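Local coordinates for protein 2-oxoglutarate dehydrogenase E3 component (Thermus thermophilus, PDB 2YQU) that probably catalyses the NAD(+)-dependent reoxidation of dihydrolipoyl groups carried by 2-oxo acid dehydrogenase complexes, using one bound FAD per subunit, at residues 307-312 against 334-339; 330-335 against 417-422; 344-349 against 401-406. All coordinates share one frame; numbering follows the deposited sequence.

Contact 1: 307-312 against 334-339; sequences PMLAHK and QAIPSV. With FAD (flavin-adenine dinucleotide), chain D.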
loop_
_atom_site.group_PDB
_atom_site.type_symbol
_atom_site.label_atom_id
_atom_site.label_comp_id
_atom_site.label_asym_id
_atom_site.label_seq_id
_atom_site.Cartn_x
_atom_site.Cartn_y
_atom_site.Cartn_z
ATOM N N PRO A 307 -22.603 -1.957 6.133
ATOM C CA PRO A 307 -21.602 -3.005 5.903
ATOM C C PRO A 307 -21.056 -3.573 7.212
ATOM O O PRO A 307 -20.684 -2.818 8.110
ATOM C CB PRO A 307 -20.500 -2.280 5.111
ATOM C CG PRO A 307 -21.148 -1.082 4.541
ATOM C CD PRO A 307 -22.218 -0.681 5.507
ATOM N N MET A 308 -21.002 -4.897 7.301
ATOM C CA MET A 308 -20.575 -5.564 8.513
ATOM C C MET A 308 -19.060 -5.674 8.497
ATOM O O MET A 308 -18.503 -6.737 8.198
ATOM C CB MET A 308 -21.243 -6.931 8.642
ATOM C CG MET A 308 -22.691 -6.850 9.031
ATOM S SD MET A 308 -23.390 -8.485 9.314
ATOM C CE MET A 308 -24.919 -8.233 8.605
ATOM N N LEU A 309 -18.419 -4.553 8.822
ATOM C CA LEU A 309 -16.970 -4.413 8.821
ATOM C C LEU A 309 -16.474 -3.830 10.140
ATOM O O LEU A 309 -17.155 -3.023 10.785
ATOM C CB LEU A 309 -16.520 -3.514 7.668
ATOM C CG LEU A 309 -17.176 -3.774 6.316
ATOM C CD1 LEU A 309 -16.809 -2.673 5.336
ATOM C CD2 LEU A 309 -16.761 -5.128 5.763
ATOM N N ALA A 310 -15.274 -4.239 10.530
ATOM C CA ALA A 310 -14.694 -3.837 11.798
ATOM C C ALA A 310 -14.513 -2.328 11.870
ATOM O O ALA A 310 -14.905 -1.701 12.834
ATOM C CB ALA A 310 -13.382 -4.536 12.028
ATOM N N HIS A 311 -13.938 -1.747 10.832
ATOM C CA HIS A 311 -13.720 -0.300 10.813
ATOM C C HIS A 311 -15.001 0.521 10.630
ATOM O O HIS A 311 -15.019 1.709 10.978
ATOM C CB HIS A 311 -12.679 0.074 9.765
ATOM C CG HIS A 311 -12.965 -0.451 8.394
ATOM N ND1 HIS A 311 -12.437 -1.633 7.925
ATOM C CD2 HIS A 311 -13.700 0.058 7.380
ATOM C CE1 HIS A 311 -12.827 -1.824 6.675
ATOM N NE2 HIS A 311 -13.599 -0.815 6.322
ATOM N N LYS A 312 -16.054 -0.096 10.085
ATOM C CA LYS A 312 -17.373 0.516 10.036
ATOM C C LYS A 312 -17.861 0.604 11.469
ATOM O O LYS A 312 -18.316 1.647 11.904
ATOM C CB LYS A 312 -18.353 -0.322 9.202
ATOM C CG LYS A 312 -19.737 0.267 9.070
ATOM C CD LYS A 312 -20.663 -0.192 10.165
ATOM C CE LYS A 312 -22.104 -0.258 9.684
ATOM N NZ LYS A 312 -23.009 -0.651 10.805
ATOM N N GLN A 334 -19.450 6.590 2.514
ATOM C CA GLN A 334 -18.880 6.536 1.156
ATOM C C GLN A 334 -17.351 6.430 1.108
ATOM O O GLN A 334 -16.773 6.163 0.043
ATOM C CB GLN A 334 -19.311 7.773 0.365
ATOM C CG GLN A 334 -20.803 7.887 0.201
ATOM C CD GLN A 334 -21.407 6.612 -0.324
ATOM O OE1 GLN A 334 -21.129 6.214 -1.460
ATOM N NE2 GLN A 334 -22.210 5.946 0.503
ATOM N N ALA A 335 -16.696 6.647 2.243
ATOM C CA ALA A 335 -15.241 6.571 2.320
ATOM C C ALA A 335 -14.754 5.304 3.023
ATOM O O ALA A 335 -13.568 5.176 3.298
ATOM C CB ALA A 335 -14.694 7.807 3.015
ATOM N N ILE A 336 -15.678 4.388 3.333
ATOM C CA ILE A 336 -15.340 3.147 4.026
ATOM C C ILE A 336 -15.026 2.056 3.009
ATOM O O ILE A 336 -15.928 1.611 2.288
ATOM C CB ILE A 336 -16.518 2.697 4.932
ATOM C CG1 ILE A 336 -16.665 3.677 6.095
ATOM C CG2 ILE A 336 -16.299 1.271 5.440
ATOM C CD1 ILE A 336 -17.855 3.370 7.029
ATOM N N PRO A 337 -13.773 1.606 2.950
ATOM C CA PRO A 337 -13.408 0.523 2.031
ATOM C C PRO A 337 -13.865 -0.842 2.512
ATOM O O PRO A 337 -13.966 -1.088 3.718
ATOM C CB PRO A 337 -11.885 0.571 2.025
ATOM C CG PRO A 337 -11.528 1.103 3.344
ATOM C CD PRO A 337 -12.603 2.074 3.715
ATOM N N SER A 338 -14.155 -1.711 1.555
ATOM C CA SER A 338 -14.415 -3.114 1.824
ATOM C C SER A 338 -13.380 -3.902 1.033
ATOM O O SER A 338 -13.237 -3.706 -0.174
ATOM C CB SER A 338 -15.838 -3.483 1.415
ATOM O OG SER A 338 -16.078 -4.862 1.638
ATOM N N VAL A 339 -12.650 -4.773 1.717
ATOM C CA VAL A 339 -11.495 -5.455 1.134
ATOM C C VAL A 339 -11.560 -6.957 1.383
ATOM O O VAL A 339 -12.019 -7.397 2.429
ATOM C CB VAL A 339 -10.168 -4.905 1.725
ATOM C CG1 VAL A 339 -8.954 -5.473 0.990
ATOM C CG2 VAL A 339 -10.165 -3.387 1.685
HETATM P PA FAD D . -18.257 -7.853 17.459
HETATM O O1A FAD D . -18.926 -9.114 17.059
HETATM O O2A FAD D . -16.805 -7.756 16.975
HETATM O O5B FAD D . -18.355 -7.697 19.049
HETATM C C5B FAD D . -19.567 -7.980 19.705
HETATM C C4B FAD D . -19.218 -8.467 21.095
HETATM O O4B FAD D . -20.377 -8.366 21.898
HETATM C C3B FAD D . -18.786 -9.931 21.121
HETATM O O3B FAD D . -17.498 -10.047 21.682
HETATM C C2B FAD D . -19.821 -10.619 21.990
HETATM O O2B FAD D . -19.244 -11.594 22.829
HETATM C C1B FAD D . -20.410 -9.464 22.783
HETATM N N9A FAD D . -21.801 -9.592 23.229
HETATM C C8A FAD D . -22.919 -9.840 22.474
HETATM N N7A FAD D . -23.998 -9.812 23.276
HETATM C C5A FAD D . -23.585 -9.548 24.538
HETATM C C6A FAD D . -24.259 -9.410 25.748
HETATM N N6A FAD D . -25.587 -9.383 25.829
HETATM N N1A FAD D . -23.516 -9.128 26.865
HETATM C C2A FAD D . -22.151 -8.980 26.832
HETATM N N3A FAD D . -21.493 -9.110 25.628
HETATM C C4A FAD D . -22.207 -9.399 24.516
HETATM N N1 FAD D . -14.167 -7.242 9.137
HETATM C C2 FAD D . -13.274 -6.379 8.539
HETATM O O2 FAD D . -13.486 -5.162 8.507
HETATM N N3 FAD D . -12.130 -6.875 7.968
HETATM C C4 FAD D . -11.871 -8.227 7.976
HETATM O O4 FAD D . -10.755 -8.581 7.634
HETATM C C4X FAD D . -12.759 -9.116 8.581
HETATM N N5 FAD D . -12.505 -10.478 8.597
HETATM C C5X FAD D . -13.415 -11.333 9.214
HETATM C C6 FAD D . -13.156 -12.707 9.226
HETATM C C7 FAD D . -14.061 -13.584 9.841
HETATM C C7M FAD D . -13.697 -15.043 9.925
HETATM C C8 FAD D . -15.213 -13.088 10.442
HETATM C C8M FAD D . -16.033 -13.942 11.375
HETATM C C9 FAD D . -15.471 -11.716 10.425
HETATM C C9A FAD D . -14.579 -10.833 9.804
HETATM N N10 FAD D . -14.835 -9.460 9.770
HETATM C C10 FAD D . -13.921 -8.612 9.163
HETATM C "C1'" FAD D . -16.123 -8.864 10.276
HETATM C "C2'" FAD D . -15.869 -8.292 11.673
HETATM O "O2'" FAD D . -15.417 -9.308 12.555
HETATM C "C3'" FAD D . -17.091 -7.576 12.238
HETATM O "O3'" FAD D . -17.570 -6.637 11.294
HETATM C "C4'" FAD D . -16.743 -6.828 13.520
HETATM O "O4'" FAD D . -16.245 -7.718 14.488
HETATM C "C5'" FAD D . -17.962 -6.061 14.046
HETATM O "O5'" FAD D . -17.653 -5.438 15.273
HETATM P P FAD D . -18.793 -5.204 16.381
HETATM O O1P FAD D . -18.211 -4.431 17.519
HETATM O O2P FAD D . -20.055 -4.629 15.762
HETATM O O3P FAD D . -19.207 -6.668 16.919
#

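Contact 2: 330-335 against 417-422; sequences HVDYQA and ALFFKA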
loop_
_atom_site.group_PDB
_atom_site.type_symbol
_atom_site.label_atom_id
_atom_site.label_comp_id
_atom_site.label_asym_id
_atom_site.label_seq_id
_atom_site.Cartn_x
_atom_site.Cartn_y
_atom_site.Cartn_z
ATOM N N HIS A 330 -20.841 12.033 12.920
ATOM C CA HIS A 330 -21.074 11.688 11.521
ATOM C C HIS A 330 -20.070 10.643 11.048
ATOM O O HIS A 330 -18.894 10.687 11.399
ATOM C CB HIS A 330 -21.006 12.962 10.661
ATOM C CG HIS A 330 -20.861 12.715 9.191
ATOM N ND1 HIS A 330 -21.938 12.687 8.332
ATOM C CD2 HIS A 330 -19.763 12.514 8.425
ATOM C CE1 HIS A 330 -21.510 12.471 7.101
ATOM N NE2 HIS A 330 -20.194 12.362 7.129
ATOM N N VAL A 331 -20.567 9.680 10.281
ATOM C CA VAL A 331 -19.730 8.709 9.608
ATOM C C VAL A 331 -19.873 8.925 8.112
ATOM O O VAL A 331 -20.982 9.061 7.600
ATOM C CB VAL A 331 -20.157 7.269 9.929
ATOM C CG1 VAL A 331 -19.292 6.271 9.150
ATOM C CG2 VAL A 331 -20.065 7.020 11.436
ATOM N N ASP A 332 -18.747 8.960 7.417
ATOM C CA ASP A 332 -18.771 9.044 5.973
ATOM C C ASP A 332 -18.776 7.634 5.422
ATOM O O ASP A 332 -17.718 7.052 5.213
ATOM C CB ASP A 332 -17.565 9.812 5.449
ATOM C CG ASP A 332 -17.650 10.058 3.966
ATOM O OD1 ASP A 332 -18.593 9.532 3.325
ATOM O OD2 ASP A 332 -16.827 10.770 3.359
ATOM N N TYR A 333 -19.968 7.090 5.191
ATOM C CA TYR A 333 -20.101 5.710 4.694
ATOM C C TYR A 333 -19.489 5.523 3.303
ATOM O O TYR A 333 -19.032 4.432 2.971
ATOM C CB TYR A 333 -21.569 5.263 4.728
ATOM C CG TYR A 333 -22.060 5.132 6.151
ATOM C CD1 TYR A 333 -21.691 4.041 6.930
ATOM C CD2 TYR A 333 -22.837 6.123 6.732
ATOM C CE1 TYR A 333 -22.102 3.935 8.250
ATOM C CE2 TYR A 333 -23.258 6.017 8.061
ATOM C CZ TYR A 333 -22.879 4.924 8.804
ATOM O OH TYR A 333 -23.287 4.807 10.119
ATOM N N GLN A 334 -19.450 6.590 2.514
ATOM C CA GLN A 334 -18.880 6.536 1.156
ATOM C C GLN A 334 -17.351 6.430 1.108
ATOM O O GLN A 334 -16.773 6.163 0.043
ATOM C CB GLN A 334 -19.311 7.773 0.365
ATOM C CG GLN A 334 -20.803 7.887 0.201
ATOM C CD GLN A 334 -21.407 6.612 -0.324
ATOM O OE1 GLN A 334 -21.129 6.214 -1.460
ATOM N NE2 GLN A 334 -22.210 5.946 0.503
ATOM N N ALA A 335 -16.696 6.647 2.243
ATOM C CA ALA A 335 -15.241 6.571 2.320
ATOM C C ALA A 335 -14.754 5.304 3.023
ATOM O O ALA A 335 -13.568 5.176 3.298
ATOM C CB ALA A 335 -14.694 7.807 3.015
ATOM N N ALA A 417 -9.193 9.977 -0.595
ATOM C CA ALA A 417 -9.661 10.907 -1.613
ATOM C C ALA A 417 -11.181 11.115 -1.519
ATOM O O ALA A 417 -11.661 12.254 -1.581
ATOM C CB ALA A 417 -9.245 10.442 -2.994
ATOM N N LEU A 418 -11.924 10.030 -1.317
ATOM C CA LEU A 418 -13.382 10.101 -1.132
ATOM C C LEU A 418 -13.768 10.888 0.121
ATOM O O LEU A 418 -14.704 11.696 0.082
ATOM C CB LEU A 418 -13.982 8.695 -1.078
ATOM C CG LEU A 418 -14.301 8.184 -2.484
ATOM C CD1 LEU A 418 -14.228 6.677 -2.577
ATOM C CD2 LEU A 418 -15.676 8.676 -2.914
ATOM N N PHE A 419 -13.038 10.660 1.211
ATOM C CA PHE A 419 -13.228 11.393 2.468
ATOM C C PHE A 419 -12.994 12.887 2.261
ATOM O O PHE A 419 -13.695 13.703 2.841
ATOM C CB PHE A 419 -12.282 10.862 3.558
ATOM C CG PHE A 419 -12.567 11.398 4.932
ATOM C CD1 PHE A 419 -13.753 11.084 5.578
ATOM C CD2 PHE A 419 -11.639 12.201 5.591
ATOM C CE1 PHE A 419 -14.014 11.560 6.851
ATOM C CE2 PHE A 419 -11.903 12.683 6.869
ATOM C CZ PHE A 419 -13.095 12.365 7.490
ATOM N N PHE A 420 -12.035 13.225 1.396
ATOM C CA PHE A 420 -11.712 14.619 1.069
ATOM C C PHE A 420 -12.616 15.190 -0.028
ATOM O O PHE A 420 -12.415 16.331 -0.447
ATOM C CB PHE A 420 -10.255 14.736 0.591
ATOM C CG PHE A 420 -9.216 14.613 1.683
ATOM C CD1 PHE A 420 -9.570 14.515 3.023
ATOM C CD2 PHE A 420 -7.871 14.603 1.356
ATOM C CE1 PHE A 420 -8.611 14.412 4.000
ATOM C CE2 PHE A 420 -6.909 14.491 2.338
ATOM C CZ PHE A 420 -7.282 14.394 3.661
ATOM N N LYS A 421 -13.587 14.403 -0.500
ATOM C CA LYS A 421 -14.523 14.823 -1.553
ATOM C C LYS A 421 -13.760 15.252 -2.806
ATOM O O LYS A 421 -14.125 16.217 -3.488
ATOM C CB LYS A 421 -15.455 15.934 -1.050
ATOM C CG LYS A 421 -16.188 15.555 0.242
ATOM C CD LYS A 421 -17.338 16.505 0.562
ATOM C CE LYS A 421 -18.327 15.888 1.549
ATOM N NZ LYS A 421 -17.710 15.568 2.862
ATOM N N ALA A 422 -12.715 14.487 -3.100
ATOM C CA ALA A 422 -11.773 14.793 -4.174
ATOM C C ALA A 422 -12.409 14.603 -5.524
ATOM O O ALA A 422 -13.301 13.776 -5.690
ATOM C CB ALA A 422 -10.557 13.888 -4.077
HETATM O O HOH W 1 -16.043 13.154 3.857
HETATM O O HOH W 2 -17.354 11.059 0.901
#

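Contact 3: 344-349 against 401-406; sequences PEIAAV and HGIGAR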
loop_
_atom_site.group_PDB
_atom_site.type_symbol
_atom_site.label_atom_id
_atom_site.label_comp_id
_atom_site.label_asym_id
_atom_site.label_seq_id
_atom_site.Cartn_x
_atom_site.Cartn_y
_atom_site.Cartn_z
ATOM N N PRO A 344 -4.921 -12.254 -5.613
ATOM C CA PRO A 344 -4.905 -10.796 -5.438
ATOM C C PRO A 344 -5.917 -10.314 -4.403
ATOM O O PRO A 344 -6.870 -11.029 -4.113
ATOM C CB PRO A 344 -5.315 -10.295 -6.823
ATOM C CG PRO A 344 -6.167 -11.380 -7.373
ATOM C CD PRO A 344 -5.525 -12.641 -6.896
ATOM N N GLU A 345 -5.712 -9.116 -3.860
ATOM C CA GLU A 345 -6.745 -8.473 -3.058
ATOM C C GLU A 345 -7.865 -7.972 -3.967
ATOM O O GLU A 345 -7.689 -7.793 -5.168
ATOM C CB GLU A 345 -6.168 -7.345 -2.184
ATOM C CG GLU A 345 -5.174 -7.875 -1.159
ATOM C CD GLU A 345 -4.680 -6.877 -0.125
ATOM O OE1 GLU A 345 -4.962 -5.660 -0.196
ATOM O OE2 GLU A 345 -3.983 -7.336 0.798
ATOM N N ILE A 346 -9.035 -7.791 -3.372
ATOM C CA ILE A 346 -10.232 -7.350 -4.069
ATOM C C ILE A 346 -10.803 -6.245 -3.199
ATOM O O ILE A 346 -10.890 -6.408 -1.980
ATOM C CB ILE A 346 -11.216 -8.536 -4.202
ATOM C CG1 ILE A 346 -10.511 -9.762 -4.815
ATOM C CG2 ILE A 346 -12.418 -8.150 -5.012
ATOM C CD1 ILE A 346 -11.278 -11.039 -4.708
ATOM N N ALA A 347 -11.185 -5.120 -3.779
ATOM C CA ALA A 347 -11.687 -4.019 -2.950
ATOM C C ALA A 347 -12.708 -3.101 -3.618
ATOM O O ALA A 347 -12.794 -3.011 -4.836
ATOM C CB ALA A 347 -10.529 -3.208 -2.404
ATOM N N ALA A 348 -13.473 -2.421 -2.772
ATOM C CA ALA A 348 -14.467 -1.447 -3.188
ATOM C C ALA A 348 -14.540 -0.320 -2.175
ATOM O O ALA A 348 -14.467 -0.537 -0.976
ATOM C CB ALA A 348 -15.824 -2.091 -3.316
ATOM N N VAL A 349 -14.692 0.890 -2.672
ATOM C CA VAL A 349 -14.986 2.029 -1.825
ATOM C C VAL A 349 -15.940 2.956 -2.573
ATOM O O VAL A 349 -15.864 3.099 -3.801
ATOM C CB VAL A 349 -13.696 2.753 -1.332
ATOM C CG1 VAL A 349 -12.936 3.362 -2.474
ATOM C CG2 VAL A 349 -14.028 3.802 -0.279
ATOM N N HIS A 401 -12.665 0.984 -7.288
ATOM C CA HIS A 401 -12.813 -0.458 -7.216
ATOM C C HIS A 401 -11.637 -1.130 -7.902
ATOM O O HIS A 401 -11.117 -0.632 -8.897
ATOM C CB HIS A 401 -14.095 -0.897 -7.918
ATOM C CG HIS A 401 -15.327 -0.165 -7.480
ATOM N ND1 HIS A 401 -16.509 -0.815 -7.235
ATOM C CD2 HIS A 401 -15.583 1.152 -7.293
ATOM C CE1 HIS A 401 -17.434 0.064 -6.896
ATOM N NE2 HIS A 401 -16.893 1.265 -6.905
ATOM N N GLY A 402 -11.218 -2.273 -7.392
ATOM C CA GLY A 402 -10.099 -2.938 -8.004
ATOM C C GLY A 402 -9.917 -4.366 -7.600
ATOM O O GLY A 402 -10.542 -4.864 -6.667
ATOM N N ILE A 403 -9.056 -5.021 -8.355
ATOM C CA ILE A 403 -8.568 -6.345 -8.033
ATOM C C ILE A 403 -7.114 -6.432 -8.479
ATOM O O ILE A 403 -6.773 -6.016 -9.589
ATOM C CB ILE A 403 -9.436 -7.438 -8.693
ATOM C CG1 ILE A 403 -8.862 -8.825 -8.392
ATOM C CG2 ILE A 403 -9.589 -7.205 -10.204
ATOM C CD1 ILE A 403 -9.779 -9.960 -8.804
ATOM N N GLY A 404 -6.267 -6.953 -7.603
ATOM C CA GLY A 404 -4.849 -7.078 -7.889
ATOM C C GLY A 404 -4.019 -7.170 -6.633
ATOM O O GLY A 404 -4.522 -7.026 -5.522
ATOM N N ALA A 405 -2.740 -7.439 -6.826
ATOM C CA ALA A 405 -1.775 -7.519 -5.744
ATOM C C ALA A 405 -1.862 -6.260 -4.892
ATOM O O ALA A 405 -1.788 -5.164 -5.402
ATOM C CB ALA A 405 -0.376 -7.684 -6.321
ATOM N N ARG A 406 -2.105 -6.435 -3.598
ATOM C CA ARG A 406 -2.115 -5.335 -2.634
ATOM C C ARG A 406 -3.105 -4.202 -2.948
ATOM O O ARG A 406 -2.924 -3.085 -2.495
ATOM C CB ARG A 406 -0.690 -4.804 -2.461
ATOM C CG ARG A 406 0.240 -5.898 -1.943
ATOM C CD ARG A 406 1.670 -5.743 -2.303
ATOM N NE ARG A 406 2.411 -6.935 -1.906
ATOM C CZ ARG A 406 3.720 -7.074 -2.023
ATOM N NH1 ARG A 406 4.457 -6.095 -2.528
ATOM N NH2 ARG A 406 4.304 -8.201 -1.632
HETATM O O HOH W 3 -15.424 -3.433 -6.143
#

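Contact 1: 307-312 against 334-339
A single short hydrogen bond joins a residue of the flavin pocket to the loop leading into strand 338-340: His311 NE2 donates to Pro337 O at 2.6 Å. The oxygen lies nearly in the plane of the imidazole, and the N-H is likewise in the carbonyl plane, although the bond is bent to 145° at the hydrogen. His311 carries CG between its backbone N and carbonyl carbon (chi1 53°), the crowded position. One ring face receives Leu309 CB, offset toward the rim, while Ile336 CG2 packs 3.5 Å from His311 CD2 at the ring edge. Leu309 CD1 lies 3.6 Å from Pro337 O, so the accepting carbonyl also has a methyl against it.

Leu309 is the N-cap residue of helix 310-326, the helix start that meets the isoalloxazine in this family of disulfide oxidoreductases. Here Ala310 N donates to FAD O2 at 2.9 Å, and its small CB leaves room for the flavin C2 carbonyl alongside. The helix N-terminus and this N-H would be expected to stabilise negative charge near O2. Ile336, branched at CB, sends CG2 to His311 and CD1 to Lys312 CG, 4.2 Å away; the lysine amine turns instead to Glu316 in a salt bridge. Pro431, His432 and Ala433 of the second subunit pack against Ile336, His311 and Pro337.

Contact 2: 330-335 against 417-422
Asp332 and Phe419 both hold CG anti to the backbone N (chi1 -173° and -170°), and the carboxylate and the phenyl ring meet obliquely, their planes 34° apart. Asp332 OD2 lies 3.8 Å from Phe419 CD1, while Asp332 CB touches CD1 and CE1 of the same ring. The carboxylate thus leans on an aromatic side chain while its oxygen reaches the polar end of the helix. Two waters carry that reach. One donates to both Asp332 OD2, at 2.6 Å, and Phe419 O, and accepts from Lys421 NZ; the other donates to OD2 and to Leu418 O. An acid suits this place because OD2 can accept from both waters, which in turn cover carbonyls of the last helical turn. Lys421 NZ stays 4.9 Å from Asp332 OD2, so the opposite charges communicate through water and probably steady each other.

Asp332 OD1 also receives a weak bond from Gln334 N, which ties the carboxylate to the short 3-10 turn at 333-335. Ala335 closes the apolar half: its CB sits 3.9 Å from Phe419 CB, near the plane of the ring, and 4.2 Å from Leu418 CB. A methyl suits a place where the CA atoms of Ala335 and Phe419 are 5.2 Å apart. Leu418 sets both methyls against Gln334 O, with Leu418 CD1 at 3.7 Å.

Helix 407-419 ends here in a Schellman motif, Lys421 having positive phi. The loop leading from helix 310-326 to strand 338-340 lies against that end, Leu418 also packs on strand 397-404, and Phe420 meets Phe420 of the second subunit.

Contact 3: 344-349 against 401-406
Ala347 O is gripped by two donors, Gly402 N at 3.1 Å and a water at 3.0 Å that also bonds His401 ND1. The Gly402 N-H approaches tilted 31° from the carbonyl plane, and His401 CA makes a further C-H...O contact with the same oxygen. In return Ala347 N donates to Gly402 O. One pair further along, Gly404 N gives Glu345 O a bond of 2.9 Å lying in the carbonyl plane, whereas Glu345 N to Gly404 O is weak, where the strand pair runs out.

These are neighbouring strands, 345-350 and 397-404, of the five-stranded antiparallel sheet in the dimerisation domain; the two short segments run antiparallel at 178°. Hydrogen-bonded pairs Glu345-Gly404 and Ala347-Gly402 alternate with non-hydrogen-bonded pairs Ile346-Ile403 and Ala348-His401. On the face bearing the isoleucines, Ile403 CG1 is anti to the backbone N (chi1 177°), bringing it 4.0 Å from Ile346 CG1 with the two chains side by side. Pro344 joins the row, its CG touching Ile403 CG1; Pro344 and Ile346 pack on helix 208-221, and Ile403 on Phe385. On the other face the methyl of Ala347 packs on Val407 and Leu411 of helix 407-419, beside Gly402, which has no side chain.

Gly404 has a backbone conformation in which a side chain would collide with the carbonyl O of Ile403, and Pro344 CB is 3.4 Å from Gly404 CA, a tight contact. The Glu345 chain, extended beyond CG, lays OE1 3.6 Å from Arg406 C, where it accepts a weak bond from Gly408 N, while OE2 forms a salt bridge with Arg375 of the second subunit. His401 NE2 is bonded to Tyr351 O.

How the contacts relate
Contacts 1 and 3 are buried, contact 2 only partly. Their chemistry differs: water-bridged carboxylate and carbonyls in contact 2, a direct imidazole bond beside the flavin in contact 1, backbone pairing in contact 3. Contacts 1 and 2 share Gln334 and Ala335, and Ile336 CD1 packs on Val331 CG1 at 3.9 Å. Contact 1 runs into the sheet of contact 3 through strand 338-340, with Ser338 N probably bonded to Ala348 O. Contact 2 closes the long chain segment within which contact 3 is nested; Leu418 CD1 meets Val349 CG1 where helix 407-419 covers that sheet. All three touch the second subunit.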